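Local structure of methyltransferase (Pyrococcus horikoshii, 1IXK) at residues A[51-55]-A[96-100]; A[152-156]-A[172-176]; A[293-297]-A[307-311]. The protein probably methylates cytidine in tRNA at carbon 5, using S-adenosyl-L-methionine as the methyl donor, as a member of the RsmB/NOP family. Residues are numbered along the deposited sequence.

Interaction 1. Residues A[51-55]-A[96-100]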
loop_
_atom_site.group_PDB
_atom_site.type_symbol
_atom_site.label_atom_id
_atom_site.label_comp_id
_atom_site.label_asym_id
_atom_site.label_seq_id
_atom_site.Cartn_x
_atom_site.Cartn_y
_atom_site.Cartn_z
ATOM N N THR A 51 -3.891 1.320 -18.406
ATOM C CA THR A 51 -4.300 0.413 -19.465
ATOM C C THR A 51 -5.748 0.594 -19.904
ATOM O O THR A 51 -6.209 -0.072 -20.830
ATOM C CB THR A 51 -4.046 -1.043 -19.058
ATOM O OG1 THR A 51 -4.756 -1.344 -17.851
ATOM C CG2 THR A 51 -2.555 -1.256 -18.836
ATOM N N LEU A 52 -6.467 1.495 -19.243
ATOM C CA LEU A 52 -7.842 1.769 -19.633
ATOM C C LEU A 52 -7.777 2.624 -20.893
ATOM O O LEU A 52 -8.733 2.679 -21.666
ATOM C CB LEU A 52 -8.588 2.545 -18.546
ATOM C CG LEU A 52 -9.121 1.785 -17.328
ATOM C CD1 LEU A 52 -9.825 2.757 -16.408
ATOM C CD2 LEU A 52 -10.082 0.687 -17.775
ATOM N N LYS A 53 -6.634 3.280 -21.097
ATOM C CA LYS A 53 -6.447 4.149 -22.254
ATOM C C LYS A 53 -5.328 3.773 -23.217
ATOM O O LYS A 53 -5.320 4.230 -24.358
ATOM C CB LYS A 53 -6.230 5.588 -21.790
ATOM C CG LYS A 53 -7.449 6.235 -21.169
ATOM C CD LYS A 53 -7.236 7.729 -21.002
ATOM C CE LYS A 53 -8.530 8.436 -20.652
ATOM N NZ LYS A 53 -8.363 9.908 -20.703
ATOM N N ILE A 54 -4.383 2.947 -22.776
ATOM C CA ILE A 54 -3.274 2.560 -23.644
ATOM C C ILE A 54 -2.516 1.350 -23.109
ATOM O O ILE A 54 -2.417 1.155 -21.896
ATOM C CB ILE A 54 -2.289 3.741 -23.815
ATOM C CG1 ILE A 54 -1.195 3.373 -24.819
ATOM C CG2 ILE A 54 -1.682 4.110 -22.467
ATOM C CD1 ILE A 54 -0.229 4.501 -25.104
ATOM N N SER A 55 -1.980 0.537 -24.016
ATOM C CA SER A 55 -1.233 -0.646 -23.615
ATOM C C SER A 55 0.107 -0.226 -23.025
ATOM O O SER A 55 0.582 0.883 -23.267
ATOM C CB SER A 55 -0.989 -1.568 -24.816
ATOM O OG SER A 55 -0.029 -1.018 -25.703
ATOM N N LEU A 96 -0.848 14.373 -18.880
ATOM C CA LEU A 96 -1.963 15.307 -18.954
ATOM C C LEU A 96 -3.236 14.718 -19.567
ATOM O O LEU A 96 -4.334 15.205 -19.303
ATOM C CB LEU A 96 -1.535 16.563 -19.724
ATOM C CG LEU A 96 -0.420 17.392 -19.070
ATOM C CD1 LEU A 96 0.024 18.505 -20.009
ATOM C CD2 LEU A 96 -0.917 17.972 -17.754
ATOM N N THR A 97 -3.100 13.676 -20.378
ATOM C CA THR A 97 -4.273 13.065 -20.993
ATOM C C THR A 97 -4.673 11.757 -20.306
ATOM O O THR A 97 -5.477 10.987 -20.831
ATOM C CB THR A 97 -4.056 12.813 -22.508
ATOM O OG1 THR A 97 -2.945 11.933 -22.707
ATOM C CG2 THR A 97 -3.785 14.132 -23.228
ATOM N N GLY A 98 -4.101 11.513 -19.130
ATOM C CA GLY A 98 -4.428 10.316 -18.370
ATOM C C GLY A 98 -3.891 8.982 -18.858
ATOM O O GLY A 98 -4.508 7.946 -18.604
ATOM N N LEU A 99 -2.752 8.984 -19.544
ATOM C CA LEU A 99 -2.175 7.736 -20.031
ATOM C C LEU A 99 -1.302 7.075 -18.968
ATOM O O LEU A 99 -1.023 5.878 -19.036
ATOM C CB LEU A 99 -1.364 7.976 -21.308
ATOM C CG LEU A 99 -2.166 8.553 -22.477
ATOM C CD1 LEU A 99 -1.343 8.433 -23.757
ATOM C CD2 LEU A 99 -3.488 7.802 -22.626
ATOM N N ILE A 100 -0.869 7.868 -17.992
ATOM C CA ILE A 100 -0.056 7.370 -16.890
ATOM C C ILE A 100 -0.474 8.071 -15.605
ATOM O O ILE A 100 -1.064 9.155 -15.638
ATOM C CB ILE A 100 1.463 7.601 -17.120
ATOM C CG1 ILE A 100 1.750 9.090 -17.339
ATOM C CG2 ILE A 100 1.944 6.777 -18.312
ATOM C CD1 ILE A 100 3.227 9.423 -17.323
#

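Interaction 2. Residues A[152-156]-A[172-176]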
loop_
_atom_site.group_PDB
_atom_site.type_symbol
_atom_site.label_atom_id
_atom_site.label_comp_id
_atom_site.label_asym_id
_atom_site.label_seq_id
_atom_site.Cartn_x
_atom_site.Cartn_y
_atom_site.Cartn_z
ATOM N N ASP A 152 -13.315 13.883 3.497
ATOM C CA ASP A 152 -12.933 15.212 3.013
ATOM C C ASP A 152 -13.554 15.468 1.645
ATOM O O ASP A 152 -13.075 14.949 0.640
ATOM C CB ASP A 152 -11.407 15.302 2.903
ATOM C CG ASP A 152 -10.920 16.707 2.578
ATOM O OD1 ASP A 152 -11.503 17.359 1.691
ATOM O OD2 ASP A 152 -9.937 17.153 3.205
ATOM N N GLU A 153 -14.605 16.283 1.604
ATOM C CA GLU A 153 -15.285 16.573 0.343
ATOM C C GLU A 153 -14.394 17.205 -0.723
ATOM O O GLU A 153 -14.508 16.873 -1.904
ATOM C CB GLU A 153 -16.494 17.481 0.574
ATOM C CG GLU A 153 -17.390 17.603 -0.663
ATOM C CD GLU A 153 -18.130 16.308 -0.970
ATOM O OE1 GLU A 153 -18.992 15.918 -0.158
ATOM O OE2 GLU A 153 -17.849 15.674 -2.016
ATOM N N ASN A 154 -13.518 18.122 -0.317
ATOM C CA ASN A 154 -12.631 18.777 -1.270
ATOM C C ASN A 154 -11.723 17.761 -1.943
ATOM O O ASN A 154 -11.513 17.804 -3.152
ATOM C CB ASN A 154 -11.778 19.839 -0.573
ATOM C CG ASN A 154 -12.611 20.956 0.018
ATOM O OD1 ASN A 154 -13.454 21.543 -0.660
ATOM N ND2 ASN A 154 -12.374 21.261 1.290
ATOM N N ARG A 155 -11.187 16.846 -1.148
ATOM C CA ARG A 155 -10.303 15.813 -1.664
ATOM C C ARG A 155 -11.100 14.866 -2.554
ATOM O O ARG A 155 -10.622 14.434 -3.607
ATOM C CB ARG A 155 -9.675 15.048 -0.499
ATOM C CG ARG A 155 -8.567 14.089 -0.890
ATOM C CD ARG A 155 -7.760 13.697 0.339
ATOM N NE ARG A 155 -8.604 13.122 1.382
ATOM C CZ ARG A 155 -8.194 12.877 2.621
ATOM N NH1 ARG A 155 -6.947 13.158 2.971
ATOM N NH2 ARG A 155 -9.027 12.350 3.509
ATOM N N LEU A 156 -12.321 14.555 -2.133
ATOM C CA LEU A 156 -13.185 13.665 -2.897
ATOM C C LEU A 156 -13.467 14.292 -4.260
ATOM O O LEU A 156 -13.492 13.600 -5.278
ATOM C CB LEU A 156 -14.492 13.413 -2.134
ATOM C CG LEU A 156 -15.419 12.315 -2.663
ATOM C CD1 LEU A 156 -16.437 11.941 -1.586
ATOM C CD2 LEU A 156 -16.119 12.789 -3.936
ATOM N N ILE A 172 -17.588 4.443 -7.235
ATOM C CA ILE A 172 -18.643 5.191 -6.561
ATOM C C ILE A 172 -17.984 5.786 -5.318
ATOM O O ILE A 172 -17.426 5.054 -4.499
ATOM C CB ILE A 172 -19.814 4.280 -6.126
ATOM C CG1 ILE A 172 -20.483 3.659 -7.359
ATOM C CG2 ILE A 172 -20.840 5.096 -5.337
ATOM C CD1 ILE A 172 -21.673 2.771 -7.036
ATOM N N LEU A 173 -18.035 7.108 -5.189
ATOM C CA LEU A 173 -17.418 7.789 -4.057
ATOM C C LEU A 173 -18.432 8.286 -3.048
ATOM O O LEU A 173 -19.352 9.018 -3.399
ATOM C CB LEU A 173 -16.591 8.983 -4.544
ATOM C CG LEU A 173 -15.402 8.712 -5.463
ATOM C CD1 LEU A 173 -14.867 10.042 -6.002
ATOM C CD2 LEU A 173 -14.330 7.959 -4.708
ATOM N N PHE A 174 -18.256 7.895 -1.790
ATOM C CA PHE A 174 -19.159 8.328 -0.730
ATOM C C PHE A 174 -18.457 9.288 0.219
ATOM O O PHE A 174 -17.284 9.109 0.543
ATOM C CB PHE A 174 -19.668 7.128 0.070
ATOM C CG PHE A 174 -20.544 6.199 -0.713
ATOM C CD1 PHE A 174 -21.452 6.695 -1.645
ATOM C CD2 PHE A 174 -20.492 4.827 -0.491
ATOM C CE1 PHE A 174 -22.298 5.841 -2.340
ATOM C CE2 PHE A 174 -21.334 3.963 -1.183
ATOM C CZ PHE A 174 -22.240 4.472 -2.110
ATOM N N HIS A 175 -19.183 10.304 0.670
ATOM C CA HIS A 175 -18.629 11.280 1.596
ATOM C C HIS A 175 -18.915 10.759 2.996
ATOM O O HIS A 175 -19.875 11.181 3.642
ATOM C CB HIS A 175 -19.301 12.642 1.416
ATOM C CG HIS A 175 -18.714 13.714 2.278
ATOM N ND1 HIS A 175 -19.425 14.825 2.671
ATOM C CD2 HIS A 175 -17.478 13.846 2.814
ATOM C CE1 HIS A 175 -18.652 15.597 3.418
ATOM N NE2 HIS A 175 -17.466 15.024 3.520
ATOM N N SER A 176 -18.080 9.832 3.448
ATOM C CA SER A 176 -18.236 9.213 4.754
ATOM C C SER A 176 -16.964 8.422 5.044
ATOM O O SER A 176 -16.084 8.324 4.190
ATOM C CB SER A 176 -19.449 8.271 4.728
ATOM O OG SER A 176 -19.579 7.518 5.924
HETATM O O HOH W 1 -15.862 17.429 4.035
#

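Interaction 3. Residues A[293-297]-A[307-311]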
loop_
_atom_site.group_PDB
_atom_site.type_symbol
_atom_site.label_atom_id
_atom_site.label_comp_id
_atom_site.label_asym_id
_atom_site.label_seq_id
_atom_site.Cartn_x
_atom_site.Cartn_y
_atom_site.Cartn_z
ATOM N N ASN A 293 3.490 -15.713 5.098
ATOM C CA ASN A 293 2.816 -15.519 3.813
ATOM C C ASN A 293 2.738 -14.011 3.564
ATOM O O ASN A 293 2.644 -13.554 2.420
ATOM C CB ASN A 293 1.402 -16.111 3.837
ATOM C CG ASN A 293 1.387 -17.606 3.556
ATOM O OD1 ASN A 293 1.695 -18.039 2.449
ATOM N ND2 ASN A 293 1.030 -18.398 4.559
ATOM N N ALA A 294 2.771 -13.244 4.655
ATOM C CA ALA A 294 2.740 -11.783 4.585
ATOM C C ALA A 294 4.135 -11.316 4.172
ATOM O O ALA A 294 5.113 -12.032 4.384
ATOM C CB ALA A 294 2.367 -11.200 5.944
ATOM N N ARG A 295 4.229 -10.118 3.601
ATOM C CA ARG A 295 5.509 -9.600 3.122
ATOM C C ARG A 295 5.833 -8.202 3.622
ATOM O O ARG A 295 4.955 -7.455 4.035
ATOM C CB ARG A 295 5.518 -9.556 1.589
ATOM C CG ARG A 295 4.879 -10.756 0.911
ATOM C CD ARG A 295 5.528 -12.050 1.342
ATOM N NE ARG A 295 6.904 -12.173 0.879
ATOM C CZ ARG A 295 7.707 -13.181 1.205
ATOM N NH1 ARG A 295 7.267 -14.146 1.996
ATOM N NH2 ARG A 295 8.949 -13.228 0.742
ATOM N N ARG A 296 7.113 -7.863 3.565
ATOM C CA ARG A 296 7.598 -6.547 3.958
ATOM C C ARG A 296 8.586 -6.044 2.916
ATOM O O ARG A 296 9.379 -6.818 2.367
ATOM C CB ARG A 296 8.326 -6.607 5.305
ATOM C CG ARG A 296 7.431 -6.480 6.527
ATOM C CD ARG A 296 8.270 -6.596 7.794
ATOM N NE ARG A 296 7.489 -6.382 9.008
ATOM C CZ ARG A 296 7.588 -5.304 9.778
ATOM N NH1 ARG A 296 8.436 -4.334 9.455
ATOM N NH2 ARG A 296 6.856 -5.203 10.880
ATOM N N LEU A 297 8.530 -4.743 2.652
ATOM C CA LEU A 297 9.453 -4.104 1.727
ATOM C C LEU A 297 10.278 -3.182 2.613
ATOM O O LEU A 297 9.737 -2.506 3.492
ATOM C CB LEU A 297 8.709 -3.283 0.670
ATOM C CG LEU A 297 7.871 -4.051 -0.353
ATOM C CD1 LEU A 297 7.205 -3.060 -1.302
ATOM C CD2 LEU A 297 8.757 -5.025 -1.126
ATOM N N PHE A 307 7.289 -1.002 4.160
ATOM C CA PHE A 307 5.976 -1.453 3.705
ATOM C C PHE A 307 5.635 -2.856 4.229
ATOM O O PHE A 307 6.521 -3.675 4.437
ATOM C CB PHE A 307 6.009 -1.448 2.170
ATOM C CG PHE A 307 4.724 -1.833 1.510
ATOM C CD1 PHE A 307 3.694 -0.911 1.362
ATOM C CD2 PHE A 307 4.560 -3.114 0.987
ATOM C CE1 PHE A 307 2.521 -1.254 0.687
ATOM C CE2 PHE A 307 3.397 -3.465 0.316
ATOM C CZ PHE A 307 2.372 -2.533 0.168
ATOM N N PHE A 308 4.349 -3.116 4.437
ATOM C CA PHE A 308 3.877 -4.417 4.921
ATOM C C PHE A 308 2.601 -4.745 4.172
ATOM O O PHE A 308 1.746 -3.879 3.986
ATOM C CB PHE A 308 3.558 -4.355 6.421
ATOM C CG PHE A 308 2.920 -5.607 6.961
ATOM C CD1 PHE A 308 3.695 -6.718 7.285
ATOM C CD2 PHE A 308 1.537 -5.672 7.157
ATOM C CE1 PHE A 308 3.107 -7.877 7.802
ATOM C CE2 PHE A 308 0.938 -6.830 7.672
ATOM C CZ PHE A 308 1.730 -7.933 7.995
ATOM N N ILE A 309 2.460 -5.994 3.749
ATOM C CA ILE A 309 1.261 -6.386 3.034
ATOM C C ILE A 309 0.900 -7.835 3.319
ATOM O O ILE A 309 1.776 -8.693 3.389
ATOM C CB ILE A 309 1.431 -6.210 1.501
ATOM C CG1 ILE A 309 0.133 -6.614 0.791
ATOM C CG2 ILE A 309 2.604 -7.052 1.005
ATOM C CD1 ILE A 309 0.123 -6.311 -0.710
ATOM N N ALA A 310 -0.396 -8.092 3.474
ATOM C CA ALA A 310 -0.890 -9.441 3.732
ATOM C C ALA A 310 -2.143 -9.686 2.908
ATOM O O ALA A 310 -2.982 -8.795 2.758
ATOM C CB ALA A 310 -1.198 -9.623 5.210
ATOM N N LYS A 311 -2.272 -10.898 2.374
ATOM C CA LYS A 311 -3.434 -11.251 1.569
ATOM C C LYS A 311 -4.270 -12.246 2.364
ATOM O O LYS A 311 -3.839 -13.368 2.642
ATOM C CB LYS A 311 -2.986 -11.859 0.239
ATOM C CG LYS A 311 -4.123 -12.144 -0.718
ATOM C CD LYS A 311 -3.575 -12.389 -2.117
ATOM C CE LYS A 311 -4.683 -12.704 -3.095
ATOM N NZ LYS A 311 -4.199 -12.589 -4.504
HETATM O O HOH W 2 -0.274 -12.916 2.620
HETATM O O HOH W 3 8.768 -3.315 6.591
#

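Interaction 1. Residues A[51-55]-A[96-100]
The loop 51-55 leaves strand 46-49 and runs into helix 56-65, and it meets the turn 96-100 at its second half. T51 and L52 make no contact with 96-100; both side chains touch Q138 of helix 131-139. K53 is where the contact begins: its CA is 6.0 Å from that of L99, its CB packs 3.6 Å from L99 CD2, and the extended chain then runs along the turn, CD passing 3.6 Å from G98 O. At the tip, K53 NZ donates a hydrogen bond of 3.1 Å to T97 O, and the same ammonium group also bonds to the carbonyl of R165. I54 follows with an apolar contact, CG2 to L99 CB at 4.0 Å, while L59 and R62 of helix 56-65 also touch its side chain. S55 takes no part and is the N-cap of that helix, its OG accepting from D58 N. The partner turn ends helix 93-96 with a Schellman motif: G98, at positive phi, is the C-prime residue, and the carbonyl that K53 binds belongs to the residue just before it. A loop thus packs on a Schellman-capped helix end beside the four-stranded antiparallel sheet of the RsmF-type N-terminal domain.

Interaction 2. Residues A[152-156]-A[172-176]
This contact lies within a beta-alpha-beta unit of the Rossmann-like methyltransferase fold: strand 145-149 leads into helix 153-166, which returns to the parallel strand 171-174. The start of the helix meets the end of the second strand. Apolar packing is carried mainly by L156, which points at the strand; its CD2 lies 3.7 Å from L173 CD1, and its CD1 sits 3.6 Å from F174 O and 4.2 Å from H175 CB. This packs the first turn of the helix against the end of the strand. F174 itself points away from the helix and touches L184.

Nearer the surface, the ring of H175 takes a CH-pi contact from E153, with CB 4.2 Å from the ring centroid and 20° off its normal. E153 OE1 lies over a face of the ring too, 3.1 Å from ND1, but the angle is too poor for a hydrogen bond. The other ring nitrogen, NE2, hydrogen-bonds to the carbonyl of V151.

Polar contacts organise the helix start. D152 is the N-cap, its OD1 accepting from R155 N at 2.9 Å, and R155 forms a salt bridge with D150, a predicted S-adenosyl-L-methionine ligand. The two segments are joined through water 1, which accepts from E153 N at 3.0 Å and lies 2.9 Å from H175 NE2.

Interaction 3. Residues A[293-297]-A[307-311]
L297 and F307 pack side by side within an antiparallel beta hairpin, L297 CD1 lying 3.5 Å from F307 CD2. F307 also rests on Y109 and P110 of helix 105-114, and its side chain comes within about 4 Å of that of C247, the predicted nucleophile, here in a disulfide with C197, so the hairpin probably borders the active site. On the same face, R295 CB meets I309 CG2 at 3.9 Å. F308 and R296 point to the opposite face, R296 CG at the edge of the F308 ring; A294 CB touches F308 CE1 at 3.9 Å and A310 CB at 4.0 Å.

Two hydrogen-bonded pairs join the backbones: R295 N to I309 O is 2.8 Å, while I309 N to R295 O, L297 N to F307 O and F307 N to L297 O are each 2.9 Å. The R296 guanidinium forms a salt bridge with E255. Past the R295-I309 pair, water 2 accepts from K311 N at 2.9 Å and donates weakly to N293 O at 3.0 Å.

In the fold
The three contacts follow one another along the chain, each closing before the next opens. Interaction 1 belongs to the N-terminal RsmF-type part, with its own antiparallel sheet, whereas interactions 2 and 3 fall in the RsmB/F methyltransferase part and reach one mixed sheet. There, strand 171-174 pairs with 145-149, while strand 307-314 lies between 240-246 and 267-270 and also pairs with 295-297. The centres of interactions 2 and 3 are about 28 Å apart; that of interaction 1 is about 24 Å from interaction 2 and about 29 Å from interaction 3. Interactions 2 and 3 approach the predicted cofactor site and nucleophile from separate parts of the sheet, whereas interaction 1 lies away from these sites.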